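Local coordinates for protein L-ribulose 3-epimerase (Mesorhizobium loti, PDB 3VYL) that catalyses the epimerisation of ketoses at C3, probably interconverting L-ribulose and L-xylulose with a manganese ion bound in its TIM barrel, at residues Leu24-Asp29 with Asp265-Ala270; Leu146-Arg151 with Asn155-Ala160; Gln162-Ile167 with Ile195-Gly200; Ile220-Ile225 with Arg274-Leu279. All blocks are in the same frame, centred on the assembly; numbering follows the deposited sequence.

Contact 1 of 4, residues Leu24-Asp29 with Asp265-Ala270; sequences LANTRD and DNMALA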
loop_
_atom_site.group_PDB
_atom_site.type_symbol
_atom_site.label_atom_id
_atom_site.label_comp_id
_atom_site.label_asym_id
_atom_site.label_seq_id
_atom_site.Cartn_x
_atom_site.Cartn_y
_atom_site.Cartn_z
ATOM N N LEU A 24 -9.397 25.439 -23.948
ATOM C CA LEU A 24 -9.844 24.388 -24.856
ATOM C C LEU A 24 -8.717 23.745 -25.670
ATOM O O LEU A 24 -8.600 22.529 -25.707
ATOM C CB LEU A 24 -10.936 24.936 -25.781
ATOM C CG LEU A 24 -12.400 24.905 -25.309
ATOM C CD1 LEU A 24 -12.557 24.918 -23.792
ATOM C CD2 LEU A 24 -13.207 26.028 -25.952
ATOM N N ALA A 25 -7.885 24.548 -26.317
ATOM C CA ALA A 25 -6.798 24.005 -27.136
ATOM C C ALA A 25 -5.764 23.258 -26.289
ATOM O O ALA A 25 -5.157 22.272 -26.746
ATOM C CB ALA A 25 -6.128 25.107 -27.950
ATOM N N ASN A 26 -5.554 23.741 -25.064
ATOM C CA ASN A 26 -4.650 23.085 -24.135
ATOM C C ASN A 26 -5.222 21.744 -23.692
ATOM O O ASN A 26 -4.518 20.738 -23.722
ATOM C CB ASN A 26 -4.323 23.993 -22.947
ATOM C CG ASN A 26 -3.359 25.106 -23.315
ATOM O OD1 ASN A 26 -3.205 25.442 -24.490
ATOM N ND2 ASN A 26 -2.702 25.682 -22.316
ATOM N N THR A 27 -6.505 21.731 -23.328
ATOM C CA THR A 27 -7.233 20.504 -23.036
ATOM C C THR A 27 -7.008 19.420 -24.105
ATOM O O THR A 27 -6.636 18.286 -23.778
ATOM C CB THR A 27 -8.742 20.774 -22.892
ATOM O OG1 THR A 27 -8.961 21.740 -21.858
ATOM C CG2 THR A 27 -9.483 19.507 -22.542
ATOM N N ARG A 28 -7.222 19.774 -25.372
ATOM C CA ARG A 28 -7.041 18.833 -26.468
ATOM C C ARG A 28 -5.591 18.377 -26.663
ATOM O O ARG A 28 -5.347 17.188 -26.874
ATOM C CB ARG A 28 -7.591 19.409 -27.775
ATOM C CG ARG A 28 -9.097 19.271 -27.950
ATOM C CD ARG A 28 -9.502 17.905 -28.498
ATOM N NE ARG A 28 -8.932 17.614 -29.818
ATOM C CZ ARG A 28 -9.197 16.522 -30.539
ATOM N NH1 ARG A 28 -10.038 15.595 -30.084
ATOM N NH2 ARG A 28 -8.622 16.357 -31.725
ATOM N N ASP A 29 -4.633 19.301 -26.590
ATOM C CA ASP A 29 -3.220 18.934 -26.733
ATOM C C ASP A 29 -2.745 17.978 -25.647
ATOM O O ASP A 29 -1.846 17.167 -25.873
ATOM C CB ASP A 29 -2.329 20.176 -26.750
ATOM C CG ASP A 29 -2.493 20.991 -28.018
ATOM O OD1 ASP A 29 -1.563 21.752 -28.349
ATOM O OD2 ASP A 29 -3.552 20.873 -28.681
ATOM N N ASP A 265 4.583 24.051 -14.654
ATOM C CA ASP A 265 4.337 23.710 -16.047
ATOM C C ASP A 265 3.072 22.869 -16.157
ATOM O O ASP A 265 3.112 21.647 -15.978
ATOM C CB ASP A 265 5.548 22.951 -16.596
ATOM C CG ASP A 265 5.386 22.530 -18.045
ATOM O OD1 ASP A 265 6.293 21.825 -18.532
ATOM O OD2 ASP A 265 4.372 22.885 -18.697
ATOM N N ASN A 266 1.953 23.514 -16.464
ATOM C CA ASN A 266 0.677 22.802 -16.503
ATOM C C ASN A 266 0.386 21.958 -17.734
ATOM O O ASN A 266 -0.586 21.200 -17.732
ATOM C CB ASN A 266 -0.510 23.722 -16.212
ATOM C CG ASN A 266 -0.537 24.953 -17.084
ATOM O OD1 ASN A 266 -1.546 25.637 -17.141
ATOM N ND2 ASN A 266 0.564 25.252 -17.738
ATOM N N MET A 267 1.198 22.078 -18.780
ATOM C CA MET A 267 1.062 21.144 -19.886
ATOM C C MET A 267 1.655 19.808 -19.462
ATOM O O MET A 267 1.037 18.766 -19.674
ATOM C CB MET A 267 1.725 21.645 -21.172
ATOM C CG MET A 267 1.544 20.705 -22.363
ATOM S SD MET A 267 -0.179 20.255 -22.696
ATOM C CE MET A 267 -0.816 21.726 -23.489
ATOM N N ALA A 268 2.842 19.848 -18.856
ATOM C CA ALA A 268 3.489 18.640 -18.359
ATOM C C ALA A 268 2.565 17.950 -17.354
ATOM O O ALA A 268 2.278 16.763 -17.468
ATOM C CB ALA A 268 4.830 18.967 -17.724
ATOM N N LEU A 269 2.075 18.734 -16.399
ATOM C CA LEU A 269 1.131 18.276 -15.409
ATOM C C LEU A 269 -0.074 17.589 -16.051
ATOM O O LEU A 269 -0.449 16.494 -15.633
ATOM C CB LEU A 269 0.690 19.444 -14.516
ATOM C CG LEU A 269 -0.383 19.110 -13.479
ATOM C CD1 LEU A 269 0.251 18.551 -12.213
ATOM C CD2 LEU A 269 -1.249 20.321 -13.183
ATOM N N ALA A 270 -0.675 18.211 -17.063
ATOM C CA ALA A 270 -1.878 17.638 -17.681
ATOM C C ALA A 270 -1.599 16.349 -18.476
ATOM O O ALA A 270 -2.260 15.328 -18.255
ATOM C CB ALA A 270 -2.588 18.669 -18.537
#
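Met267 reaches across to the 24-29 helix with its terminal methyl, and that one group makes the close part of the contact. CE lies 3.8 Å from the carbonyl O of Asn26 and 3.9 Å from CB of Asp29, so it settles between two positions about one turn apart on the same helix. It also comes within 4.2 Å of CB of Asn26. CG stands anti to the backbone N (chi1 -178°), and the chain then bends at both chi2 and chi3; those two bends swing the thioether over from a CB that does not itself aim at the partner helix. No hydrogen bond crosses here; the methyl meets the carbonyl O and the two CB carbons by van der Waals contact. The two helices are the first and the last of the barrel, 17-30 and 266-292, brought side by side where the eight-stranded cylinder closes on itself. Beneath the methionine, Thr27 and Ala270 both touch Ile6 of strand 4-7, and Trp11 packs against Asn26 and Thr27. The outer side is much looser. Asp29 offers little more than its CB to the methyl while the residue lies at the surface, and its backbone O takes a weak bond from Lys271. At the start of the last helix, exposed Asp265 is the N-cap: its OD2 accepts from Met267 N at 3.3 Å, approached from above the carboxylate plane, and more weakly from Ala268 N.

Contact 2 of 4, residues Leu146-Arg151 with Asn155-Ala160; sequences LEIVNR and NLLNTA. With MN (manganese (II) ion), chain I.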
loop_
_atom_site.group_PDB
_atom_site.type_symbol
_atom_site.label_atom_id
_atom_site.label_comp_id
_atom_site.label_asym_id
_atom_site.label_seq_id
_atom_site.Cartn_x
_atom_site.Cartn_y
_atom_site.Cartn_z
ATOM N N LEU A 146 -23.804 16.020 -6.219
ATOM C CA LEU A 146 -23.415 16.633 -4.960
ATOM C C LEU A 146 -21.967 16.323 -4.589
ATOM O O LEU A 146 -21.660 15.162 -4.297
ATOM C CB LEU A 146 -24.339 16.105 -3.872
ATOM C CG LEU A 146 -25.574 16.912 -3.475
ATOM C CD1 LEU A 146 -26.318 17.530 -4.652
ATOM C CD2 LEU A 146 -26.486 16.044 -2.631
ATOM N N GLU A 147 -21.077 17.330 -4.602
ATOM C CA GLU A 147 -19.681 17.069 -4.214
ATOM C C GLU A 147 -19.558 16.885 -2.724
ATOM O O GLU A 147 -20.078 17.673 -1.926
ATOM C CB GLU A 147 -18.651 18.090 -4.722
ATOM C CG GLU A 147 -17.227 17.518 -4.699
ATOM C CD GLU A 147 -16.143 18.417 -5.287
ATOM O OE1 GLU A 147 -16.448 19.499 -5.814
ATOM O OE2 GLU A 147 -14.955 18.038 -5.226
ATOM N N ILE A 148 -18.885 15.796 -2.380
ATOM C CA ILE A 148 -18.583 15.420 -1.012
ATOM C C ILE A 148 -17.189 15.945 -0.709
ATOM O O ILE A 148 -16.231 15.607 -1.403
ATOM C CB ILE A 148 -18.602 13.894 -0.878
ATOM C CG1 ILE A 148 -19.913 13.333 -1.437
ATOM C CG2 ILE A 148 -18.369 13.475 0.566
ATOM C CD1 ILE A 148 -21.176 13.811 -0.733
ATOM N N VAL A 149 -17.080 16.778 0.318
ATOM C CA VAL A 149 -15.826 17.488 0.581
ATOM C C VAL A 149 -15.349 17.341 2.021
ATOM O O VAL A 149 -16.101 16.884 2.891
ATOM C CB VAL A 149 -15.899 18.989 0.176
ATOM C CG1 VAL A 149 -16.143 19.124 -1.321
ATOM C CG2 VAL A 149 -16.969 19.723 0.957
ATOM N N ASN A 150 -14.102 17.739 2.262
ATOM C CA ASN A 150 -13.509 17.605 3.581
ATOM C C ASN A 150 -14.074 18.615 4.574
ATOM O O ASN A 150 -14.628 19.644 4.184
ATOM C CB ASN A 150 -11.981 17.692 3.485
ATOM C CG ASN A 150 -11.487 19.102 3.239
ATOM O OD1 ASN A 150 -11.523 19.948 4.138
ATOM N ND2 ASN A 150 -11.012 19.359 2.024
ATOM N N ARG A 151 -13.918 18.305 5.857
ATOM C CA ARG A 151 -14.446 19.107 6.959
ATOM C C ARG A 151 -14.218 20.615 6.844
ATOM O O ARG A 151 -15.060 21.388 7.284
ATOM C CB ARG A 151 -13.862 18.616 8.270
ATOM C CG ARG A 151 -12.347 18.595 8.301
ATOM C CD ARG A 151 -11.858 17.669 9.386
ATOM N NE ARG A 151 -12.256 16.280 9.144
ATOM C CZ ARG A 151 -11.963 15.275 9.960
ATOM N NH1 ARG A 151 -11.271 15.501 11.083
ATOM N NH2 ARG A 151 -12.357 14.046 9.658
ATOM N N ASN A 155 -19.526 21.808 6.143
ATOM C CA ASN A 155 -19.771 21.104 7.360
ATOM C C ASN A 155 -20.841 20.077 7.269
ATOM O O ASN A 155 -21.214 19.506 8.237
ATOM C CB ASN A 155 -20.010 22.054 8.512
ATOM C CG ASN A 155 -21.284 22.796 8.398
ATOM O OD1 ASN A 155 -21.874 22.851 7.375
ATOM N ND2 ASN A 155 -21.692 23.383 9.454
ATOM N N LEU A 156 -21.337 19.831 6.083
ATOM C CA LEU A 156 -22.456 18.954 5.961
ATOM C C LEU A 156 -22.149 17.609 5.373
ATOM O O LEU A 156 -22.246 16.636 6.034
ATOM C CB LEU A 156 -23.545 19.631 5.142
ATOM C CG LEU A 156 -25.003 19.231 5.249
ATOM C CD1 LEU A 156 -25.502 19.379 6.646
ATOM C CD2 LEU A 156 -25.803 20.114 4.341
ATOM N N LEU A 157 -21.787 17.563 4.117
ATOM C CA LEU A 157 -21.503 16.295 3.499
ATOM C C LEU A 157 -20.050 16.067 3.274
ATOM O O LEU A 157 -19.503 16.523 2.317
ATOM C CB LEU A 157 -22.215 16.204 2.172
ATOM C CG LEU A 157 -23.655 16.616 2.064
ATOM C CD1 LEU A 157 -24.080 16.474 0.651
ATOM C CD2 LEU A 157 -24.538 15.773 2.919
ATOM N N ASN A 158 -19.460 15.287 4.152
ATOM C CA ASN A 158 -18.042 15.039 4.140
ATOM C C ASN A 158 -17.779 13.615 3.818
ATOM O O ASN A 158 -16.696 13.243 3.598
ATOM C CB ASN A 158 -17.397 15.367 5.496
ATOM C CG ASN A 158 -17.598 16.789 5.923
ATOM O OD1 ASN A 158 -17.457 17.701 5.155
ATOM N ND2 ASN A 158 -17.937 16.969 7.143
ATOM N N THR A 159 -18.806 12.810 3.817
ATOM C CA THR A 159 -18.652 11.366 3.663
ATOM C C THR A 159 -19.602 10.805 2.599
ATOM O O THR A 159 -20.737 11.279 2.465
ATOM C CB THR A 159 -18.797 10.709 5.053
ATOM O OG1 THR A 159 -17.496 10.320 5.529
ATOM C CG2 THR A 159 -19.720 9.508 5.056
ATOM N N ALA A 160 -19.144 9.829 1.812
ATOM C CA ALA A 160 -20.001 9.235 0.766
ATOM C C ALA A 160 -21.294 8.657 1.345
ATOM O O ALA A 160 -22.353 8.754 0.728
ATOM C CB ALA A 160 -19.258 8.182 -0.031
HETATM MN MN MN I . -13.330 18.444 -6.492
HETATM O O HOH W 1 -20.068 18.678 0.832
HETATM O O HOH W 2 -13.193 20.559 -5.431
#
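Leu157 is the first residue of the 155-160 run to touch 146-151; just before it, Asn155 bonds through its side chain to Gln122. The carbonyl O of Leu157 accepts from Val149 N at 3.2 Å, in the carbonyl plane and nearly straight (161° at the hydrogen). A water also donates to it at 2.7 Å and, with its other hydrogen, to Glu147 O at 2.9 Å, so two donors grip that buried oxygen. The Leu157 side chain packs on two residues of the other segment, CB 3.9 Å from Ile148 CD1 and CD1 4.1 Å from Leu146 CD2. This loop leaves strand 143-147 at the catalytic end of the TIM barrel, where Glu147 binds manganese through OE2 at 2.1 Å together with Asp180, His206, Glu241 and a water. The Glu147 chain runs extended beyond CG, which carries the carboxylate off to the metal, clear of the leucine. Next, Asn158 CA makes a CH···O contact with Val149 O at 3.0 Å, and Asn158 CB lies 3.3 Å from the same oxygen, with Trp259 of the third subunit packing on this side chain. Cutting Asn158 back to alanine would probably open a gap between the 149-151 backbone and that tryptophan. Thr159 and Ala160 then pass across CG2 of Ile148, and Ala160 begins helix 160-170, its N bonded to Glu188.

Contact 3 of 4, residues Gln162-Ile167 with Ile195-Gly200; sequences QGLAFI and IRHAAG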
loop_
_atom_site.group_PDB
_atom_site.type_symbol
_atom_site.label_atom_id
_atom_site.label_comp_id
_atom_site.label_asym_id
_atom_site.label_seq_id
_atom_site.Cartn_x
_atom_site.Cartn_y
_atom_site.Cartn_z
ATOM N N GLN A 162 -22.789 9.842 4.056
ATOM C CA GLN A 162 -23.611 11.031 4.353
ATOM C C GLN A 162 -24.392 11.447 3.121
ATOM O O GLN A 162 -25.557 11.841 3.218
ATOM C CB GLN A 162 -22.760 12.217 4.813
ATOM C CG GLN A 162 -22.545 12.332 6.311
ATOM C CD GLN A 162 -21.382 13.247 6.667
ATOM O OE1 GLN A 162 -20.453 13.432 5.875
ATOM N NE2 GLN A 162 -21.424 13.819 7.864
ATOM N N GLY A 163 -23.740 11.358 1.967
ATOM C CA GLY A 163 -24.351 11.760 0.711
ATOM C C GLY A 163 -25.500 10.844 0.377
ATOM O O GLY A 163 -26.602 11.311 0.107
ATOM N N LEU A 164 -25.228 9.537 0.412
ATOM C CA LEU A 164 -26.229 8.482 0.213
ATOM C C LEU A 164 -27.486 8.722 1.044
ATOM O O LEU A 164 -28.585 8.750 0.503
ATOM C CB LEU A 164 -25.617 7.126 0.552
ATOM C CG LEU A 164 -25.076 6.172 -0.520
ATOM C CD1 LEU A 164 -24.944 6.788 -1.909
ATOM C CD2 LEU A 164 -23.756 5.570 -0.069
ATOM N N ALA A 165 -27.308 8.917 2.346
ATOM C CA ALA A 165 -28.396 9.245 3.261
ATOM C C ALA A 165 -29.075 10.539 2.861
ATOM O O ALA A 165 -30.308 10.617 2.802
ATOM C CB ALA A 165 -27.877 9.361 4.686
ATOM N N PHE A 166 -28.265 11.560 2.593
ATOM C CA PHE A 166 -28.790 12.848 2.175
ATOM C C PHE A 166 -29.654 12.704 0.921
ATOM O O PHE A 166 -30.785 13.177 0.905
ATOM C CB PHE A 166 -27.660 13.848 1.949
ATOM C CG PHE A 166 -28.135 15.222 1.606
ATOM C CD1 PHE A 166 -28.467 16.129 2.613
ATOM C CD2 PHE A 166 -28.257 15.615 0.280
ATOM C CE1 PHE A 166 -28.901 17.407 2.301
ATOM C CE2 PHE A 166 -28.689 16.890 -0.036
ATOM C CZ PHE A 166 -29.012 17.783 0.979
ATOM N N ILE A 167 -29.118 12.049 -0.110
ATOM C CA ILE A 167 -29.855 11.789 -1.339
ATOM C C ILE A 167 -31.168 11.066 -1.037
ATOM O O ILE A 167 -32.236 11.467 -1.517
ATOM C CB ILE A 167 -29.021 10.970 -2.337
ATOM C CG1 ILE A 167 -27.886 11.833 -2.899
ATOM C CG2 ILE A 167 -29.914 10.444 -3.453
ATOM C CD1 ILE A 167 -26.991 11.129 -3.894
ATOM N N ILE A 195 -16.101 4.047 -2.319
ATOM C CA ILE A 195 -16.549 3.911 -3.699
ATOM C C ILE A 195 -17.516 2.713 -3.849
ATOM O O ILE A 195 -18.609 2.859 -4.410
ATOM C CB ILE A 195 -15.371 3.792 -4.693
ATOM C CG1 ILE A 195 -14.654 5.140 -4.832
ATOM C CG2 ILE A 195 -15.866 3.318 -6.064
ATOM C CD1 ILE A 195 -13.226 5.057 -5.340
ATOM N N ARG A 196 -17.121 1.548 -3.327
ATOM C CA ARG A 196 -17.946 0.331 -3.412
ATOM C C ARG A 196 -19.303 0.525 -2.754
ATOM O O ARG A 196 -20.327 0.040 -3.250
ATOM C CB ARG A 196 -17.242 -0.858 -2.765
ATOM C CG ARG A 196 -16.120 -1.425 -3.600
ATOM C CD ARG A 196 -15.409 -2.522 -2.838
ATOM N NE ARG A 196 -14.343 -3.117 -3.638
ATOM C CZ ARG A 196 -14.504 -4.156 -4.452
ATOM N NH1 ARG A 196 -15.688 -4.719 -4.580
ATOM N NH2 ARG A 196 -13.471 -4.617 -5.144
ATOM N N HIS A 197 -19.296 1.243 -1.640
ATOM C CA HIS A 197 -20.507 1.510 -0.893
ATOM C C HIS A 197 -21.459 2.401 -1.642
ATOM O O HIS A 197 -22.657 2.361 -1.401
ATOM C CB HIS A 197 -20.130 2.125 0.443
ATOM C CG HIS A 197 -21.284 2.275 1.393
ATOM N ND1 HIS A 197 -21.962 1.218 1.879
ATOM C CD2 HIS A 197 -21.859 3.413 1.962
ATOM C CE1 HIS A 197 -22.935 1.653 2.709
ATOM N NE2 HIS A 197 -22.872 2.998 2.755
ATOM N N ALA A 198 -20.931 3.204 -2.570
ATOM C CA ALA A 198 -21.706 4.226 -3.294
ATOM C C ALA A 198 -22.162 3.796 -4.698
ATOM O O ALA A 198 -22.697 4.611 -5.453
ATOM C CB ALA A 198 -20.901 5.515 -3.375
ATOM N N ALA A 199 -21.946 2.524 -5.037
ATOM C CA ALA A 199 -22.276 1.968 -6.355
ATOM C C ALA A 199 -23.654 2.375 -6.866
ATOM O O ALA A 199 -24.650 2.307 -6.131
ATOM C CB ALA A 199 -22.165 0.456 -6.324
ATOM N N GLY A 200 -23.695 2.812 -8.123
ATOM C CA GLY A 200 -24.932 3.257 -8.766
ATOM C C GLY A 200 -25.537 4.537 -8.204
ATOM O O GLY A 200 -26.703 4.853 -8.451
#
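Leu164 lays its CD2 methyl against the His197 imidazole, 3.5 Å from CD2 of that ring and 3.9 Å from its NE2. The methyl approaches the ring at a slant. It also sits 3.6 Å from the backbone O of His197 and 4.1 Å from Ala198 CA, with the Ala198 CB a little farther off at 4.4 Å. One branch of one leucine therefore meets the ring, the carbonyl and the following alanine together, and no hydrogen bond joins the two segments. The histidine ring gets there through a chi1 of -172°, which sets it beside its own carbonyl carbon and brings the imidazole nearer to the leucine than its CB direction alone would suggest. On the alanine side the chain is already leaving helix 191-197: Ala198 is the first residue with non-helical backbone angles, though its N still bonds to Ile195 O at 3.0 Å. Below the contact, Leu164 and Ala198 both rest on Leu177 of strand 175-180, while Ser292 of the fourth subunit packs against His197. Helix 160-170 precedes that strand in the chain and helix 191-197 follows it. Adjacent outer helices leaning on each other over the strand that connects them is what the repeated beta-alpha-beta crossovers of a TIM barrel produce.

Contact 4 of 4, residues Ile220-Ile225 with Arg274-Leu279; sequences IDFAAI and RAFIGL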
loop_
_atom_site.group_PDB
_atom_site.type_symbol
_atom_site.label_atom_id
_atom_site.label_comp_id
_atom_site.label_asym_id
_atom_site.label_seq_id
_atom_site.Cartn_x
_atom_site.Cartn_y
_atom_site.Cartn_z
ATOM N N ILE A 220 -2.074 9.173 -1.904
ATOM C CA ILE A 220 -3.290 8.457 -2.289
ATOM C C ILE A 220 -2.939 7.164 -3.017
ATOM O O ILE A 220 -2.008 7.125 -3.828
ATOM C CB ILE A 220 -4.275 9.327 -3.111
ATOM C CG1 ILE A 220 -4.895 10.414 -2.215
ATOM C CG2 ILE A 220 -5.363 8.470 -3.748
ATOM C CD1 ILE A 220 -5.849 11.357 -2.914
ATOM N N ASP A 221 -3.677 6.111 -2.677
ATOM C CA ASP A 221 -3.559 4.819 -3.310
ATOM C C ASP A 221 -4.482 4.805 -4.497
ATOM O O ASP A 221 -5.660 4.448 -4.358
ATOM C CB ASP A 221 -4.018 3.741 -2.337
ATOM C CG ASP A 221 -3.673 2.336 -2.793
ATOM O OD1 ASP A 221 -3.362 2.108 -3.993
ATOM O OD2 ASP A 221 -3.713 1.445 -1.917
ATOM N N PHE A 222 -3.964 5.175 -5.665
ATOM C CA PHE A 222 -4.815 5.278 -6.869
ATOM C C PHE A 222 -5.182 3.936 -7.490
ATOM O O PHE A 222 -6.258 3.800 -8.056
ATOM C CB PHE A 222 -4.220 6.229 -7.907
ATOM C CG PHE A 222 -4.392 7.674 -7.548
ATOM C CD1 PHE A 222 -3.318 8.423 -7.087
ATOM C CD2 PHE A 222 -5.643 8.278 -7.632
ATOM C CE1 PHE A 222 -3.489 9.751 -6.732
ATOM C CE2 PHE A 222 -5.814 9.604 -7.285
ATOM C CZ PHE A 222 -4.734 10.341 -6.834
ATOM N N ALA A 223 -4.304 2.942 -7.369
ATOM C CA ALA A 223 -4.622 1.612 -7.882
ATOM C C ALA A 223 -5.853 1.101 -7.165
ATOM O O ALA A 223 -6.772 0.593 -7.805
ATOM C CB ALA A 223 -3.452 0.655 -7.736
ATOM N N ALA A 224 -5.911 1.291 -5.850
ATOM C CA ALA A 224 -7.082 0.870 -5.085
ATOM C C ALA A 224 -8.349 1.576 -5.564
ATOM O O ALA A 224 -9.436 1.008 -5.512
ATOM C CB ALA A 224 -6.863 1.106 -3.604
ATOM N N ILE A 225 -8.194 2.812 -6.039
ATOM C CA ILE A 225 -9.314 3.635 -6.494
ATOM C C ILE A 225 -9.784 3.203 -7.885
ATOM O O ILE A 225 -10.984 3.095 -8.140
ATOM C CB ILE A 225 -8.949 5.140 -6.470
ATOM C CG1 ILE A 225 -8.788 5.613 -5.019
ATOM C CG2 ILE A 225 -10.003 5.979 -7.172
ATOM C CD1 ILE A 225 -8.301 7.042 -4.865
ATOM N N ARG A 274 -2.978 12.694 -17.719
ATOM C CA ARG A 274 -3.687 11.952 -18.761
ATOM C C ARG A 274 -3.164 10.517 -18.876
ATOM O O ARG A 274 -3.957 9.576 -18.962
ATOM C CB ARG A 274 -3.587 12.661 -20.117
ATOM C CG ARG A 274 -4.529 12.102 -21.178
ATOM C CD ARG A 274 -5.967 12.090 -20.680
ATOM N NE ARG A 274 -6.872 11.278 -21.496
ATOM C CZ ARG A 274 -6.889 9.943 -21.530
ATOM N NH1 ARG A 274 -6.020 9.234 -20.813
ATOM N NH2 ARG A 274 -7.768 9.316 -22.304
ATOM N N ALA A 275 -1.839 10.362 -18.874
ATOM C CA ALA A 275 -1.224 9.050 -18.971
ATOM C C ALA A 275 -1.519 8.231 -17.713
ATOM O O ALA A 275 -1.791 7.024 -17.798
ATOM C CB ALA A 275 0.275 9.176 -19.188
ATOM N N PHE A 276 -1.475 8.901 -16.557
ATOM C CA PHE A 276 -1.636 8.251 -15.264
ATOM C C PHE A 276 -3.050 7.693 -15.135
ATOM O O PHE A 276 -3.236 6.528 -14.781
ATOM C CB PHE A 276 -1.330 9.241 -14.137
ATOM C CG PHE A 276 -1.292 8.634 -12.755
ATOM C CD1 PHE A 276 -2.463 8.418 -12.035
ATOM C CD2 PHE A 276 -0.069 8.334 -12.146
ATOM C CE1 PHE A 276 -2.415 7.893 -10.749
ATOM C CE2 PHE A 276 -0.019 7.795 -10.864
ATOM C CZ PHE A 276 -1.194 7.578 -10.166
ATOM N N ILE A 277 -4.047 8.518 -15.428
ATOM C CA ILE A 277 -5.429 8.035 -15.374
ATOM C C ILE A 277 -5.669 6.995 -16.478
ATOM O O ILE A 277 -6.354 5.994 -16.253
ATOM C CB ILE A 277 -6.467 9.175 -15.443
ATOM C CG1 ILE A 277 -6.214 10.211 -14.331
ATOM C CG2 ILE A 277 -7.871 8.612 -15.314
ATOM C CD1 ILE A 277 -7.012 11.503 -14.462
ATOM N N GLY A 278 -5.078 7.223 -17.651
ATOM C CA GLY A 278 -5.240 6.322 -18.780
ATOM C C GLY A 278 -4.695 4.949 -18.454
ATOM O O GLY A 278 -5.432 3.965 -18.464
ATOM N N LEU A 279 -3.406 4.892 -18.150
ATOM C CA LEU A 279 -2.746 3.654 -17.763
ATOM C C LEU A 279 -3.417 3.005 -16.553
ATOM O O LEU A 279 -3.777 1.829 -16.599
ATOM C CB LEU A 279 -1.265 3.906 -17.479
ATOM C CG LEU A 279 -0.348 2.688 -17.420
ATOM C CD1 LEU A 279 -0.484 1.816 -18.665
ATOM C CD2 LEU A 279 1.092 3.148 -17.227
#
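Phe276 presents its ring edge to the face of Phe222 in an offset edge-to-face pair, centroids 5.5 Å apart and planes at 85°. The touching edge is CE1 and CZ: CE1 lies 3.8 Å from Phe222 CB, a group close to the plane of the Phe276 ring, and CZ comes equally near Phe222 CD1. The overlap is thus over the root of the Phe222 ring rather than its far end. With chi1 at -173°, Phe276 extends away from its own backbone N, which carries the ring toward Phe222. On one face of Phe222, CG2 of Ile220 stands 3.5 Å above the plane and over its centre, so methyl and phenyl edge both pack on this ring. If Phe222 were a valine, the Phe276 edge and the Ile220 methyl would probably both border a gap, and Phe276 would be freer to turn. One shell further out, Asp221 caps helix 222-231, its OD1 accepting from Ala224 N at 3.3 Å from well above the carboxylate plane, which probably steadies the first turn, where Phe222 sits. Ile220 is held by its backbone N on Glu209 and packs on Thr181 and Asn185, while Ile277 packs the partner helix onto Leu238 and Phe240 of the barrel. Helix 222-231 and the C-terminal helix 266-292 meet here on the outside of the TIM barrel, with the Phe222 side chain about 12 Å from the manganese ion. Joined by aromatic C-H against a pi face, with no hydrogen bond or charge across, they rely on shape and on the near-perpendicular setting of the rings.

How the contacts relate
Contact 2 is the buried one, on the loop that leaves a metal-bearing strand, and the only one of the four with a hydrogen bond across it and a water bridging its segments. Contact 1 is at the surface, and contacts 3 and 4 are partly buried; all three join outer helices by van der Waals or aromatic contact, without a hydrogen bond between the segments. Contacts 1 and 4 share helix 266-292, which meets the first helix early and helix 222-231 further on, about 18 Å away between centres. Contacts 2 and 3 share the passage into helix 160-170 and touch directly, Phe166 packing on Leu146 and Leu157. Ile195 meets Ile225, carrying the helix layer from contact 3 to contact 4.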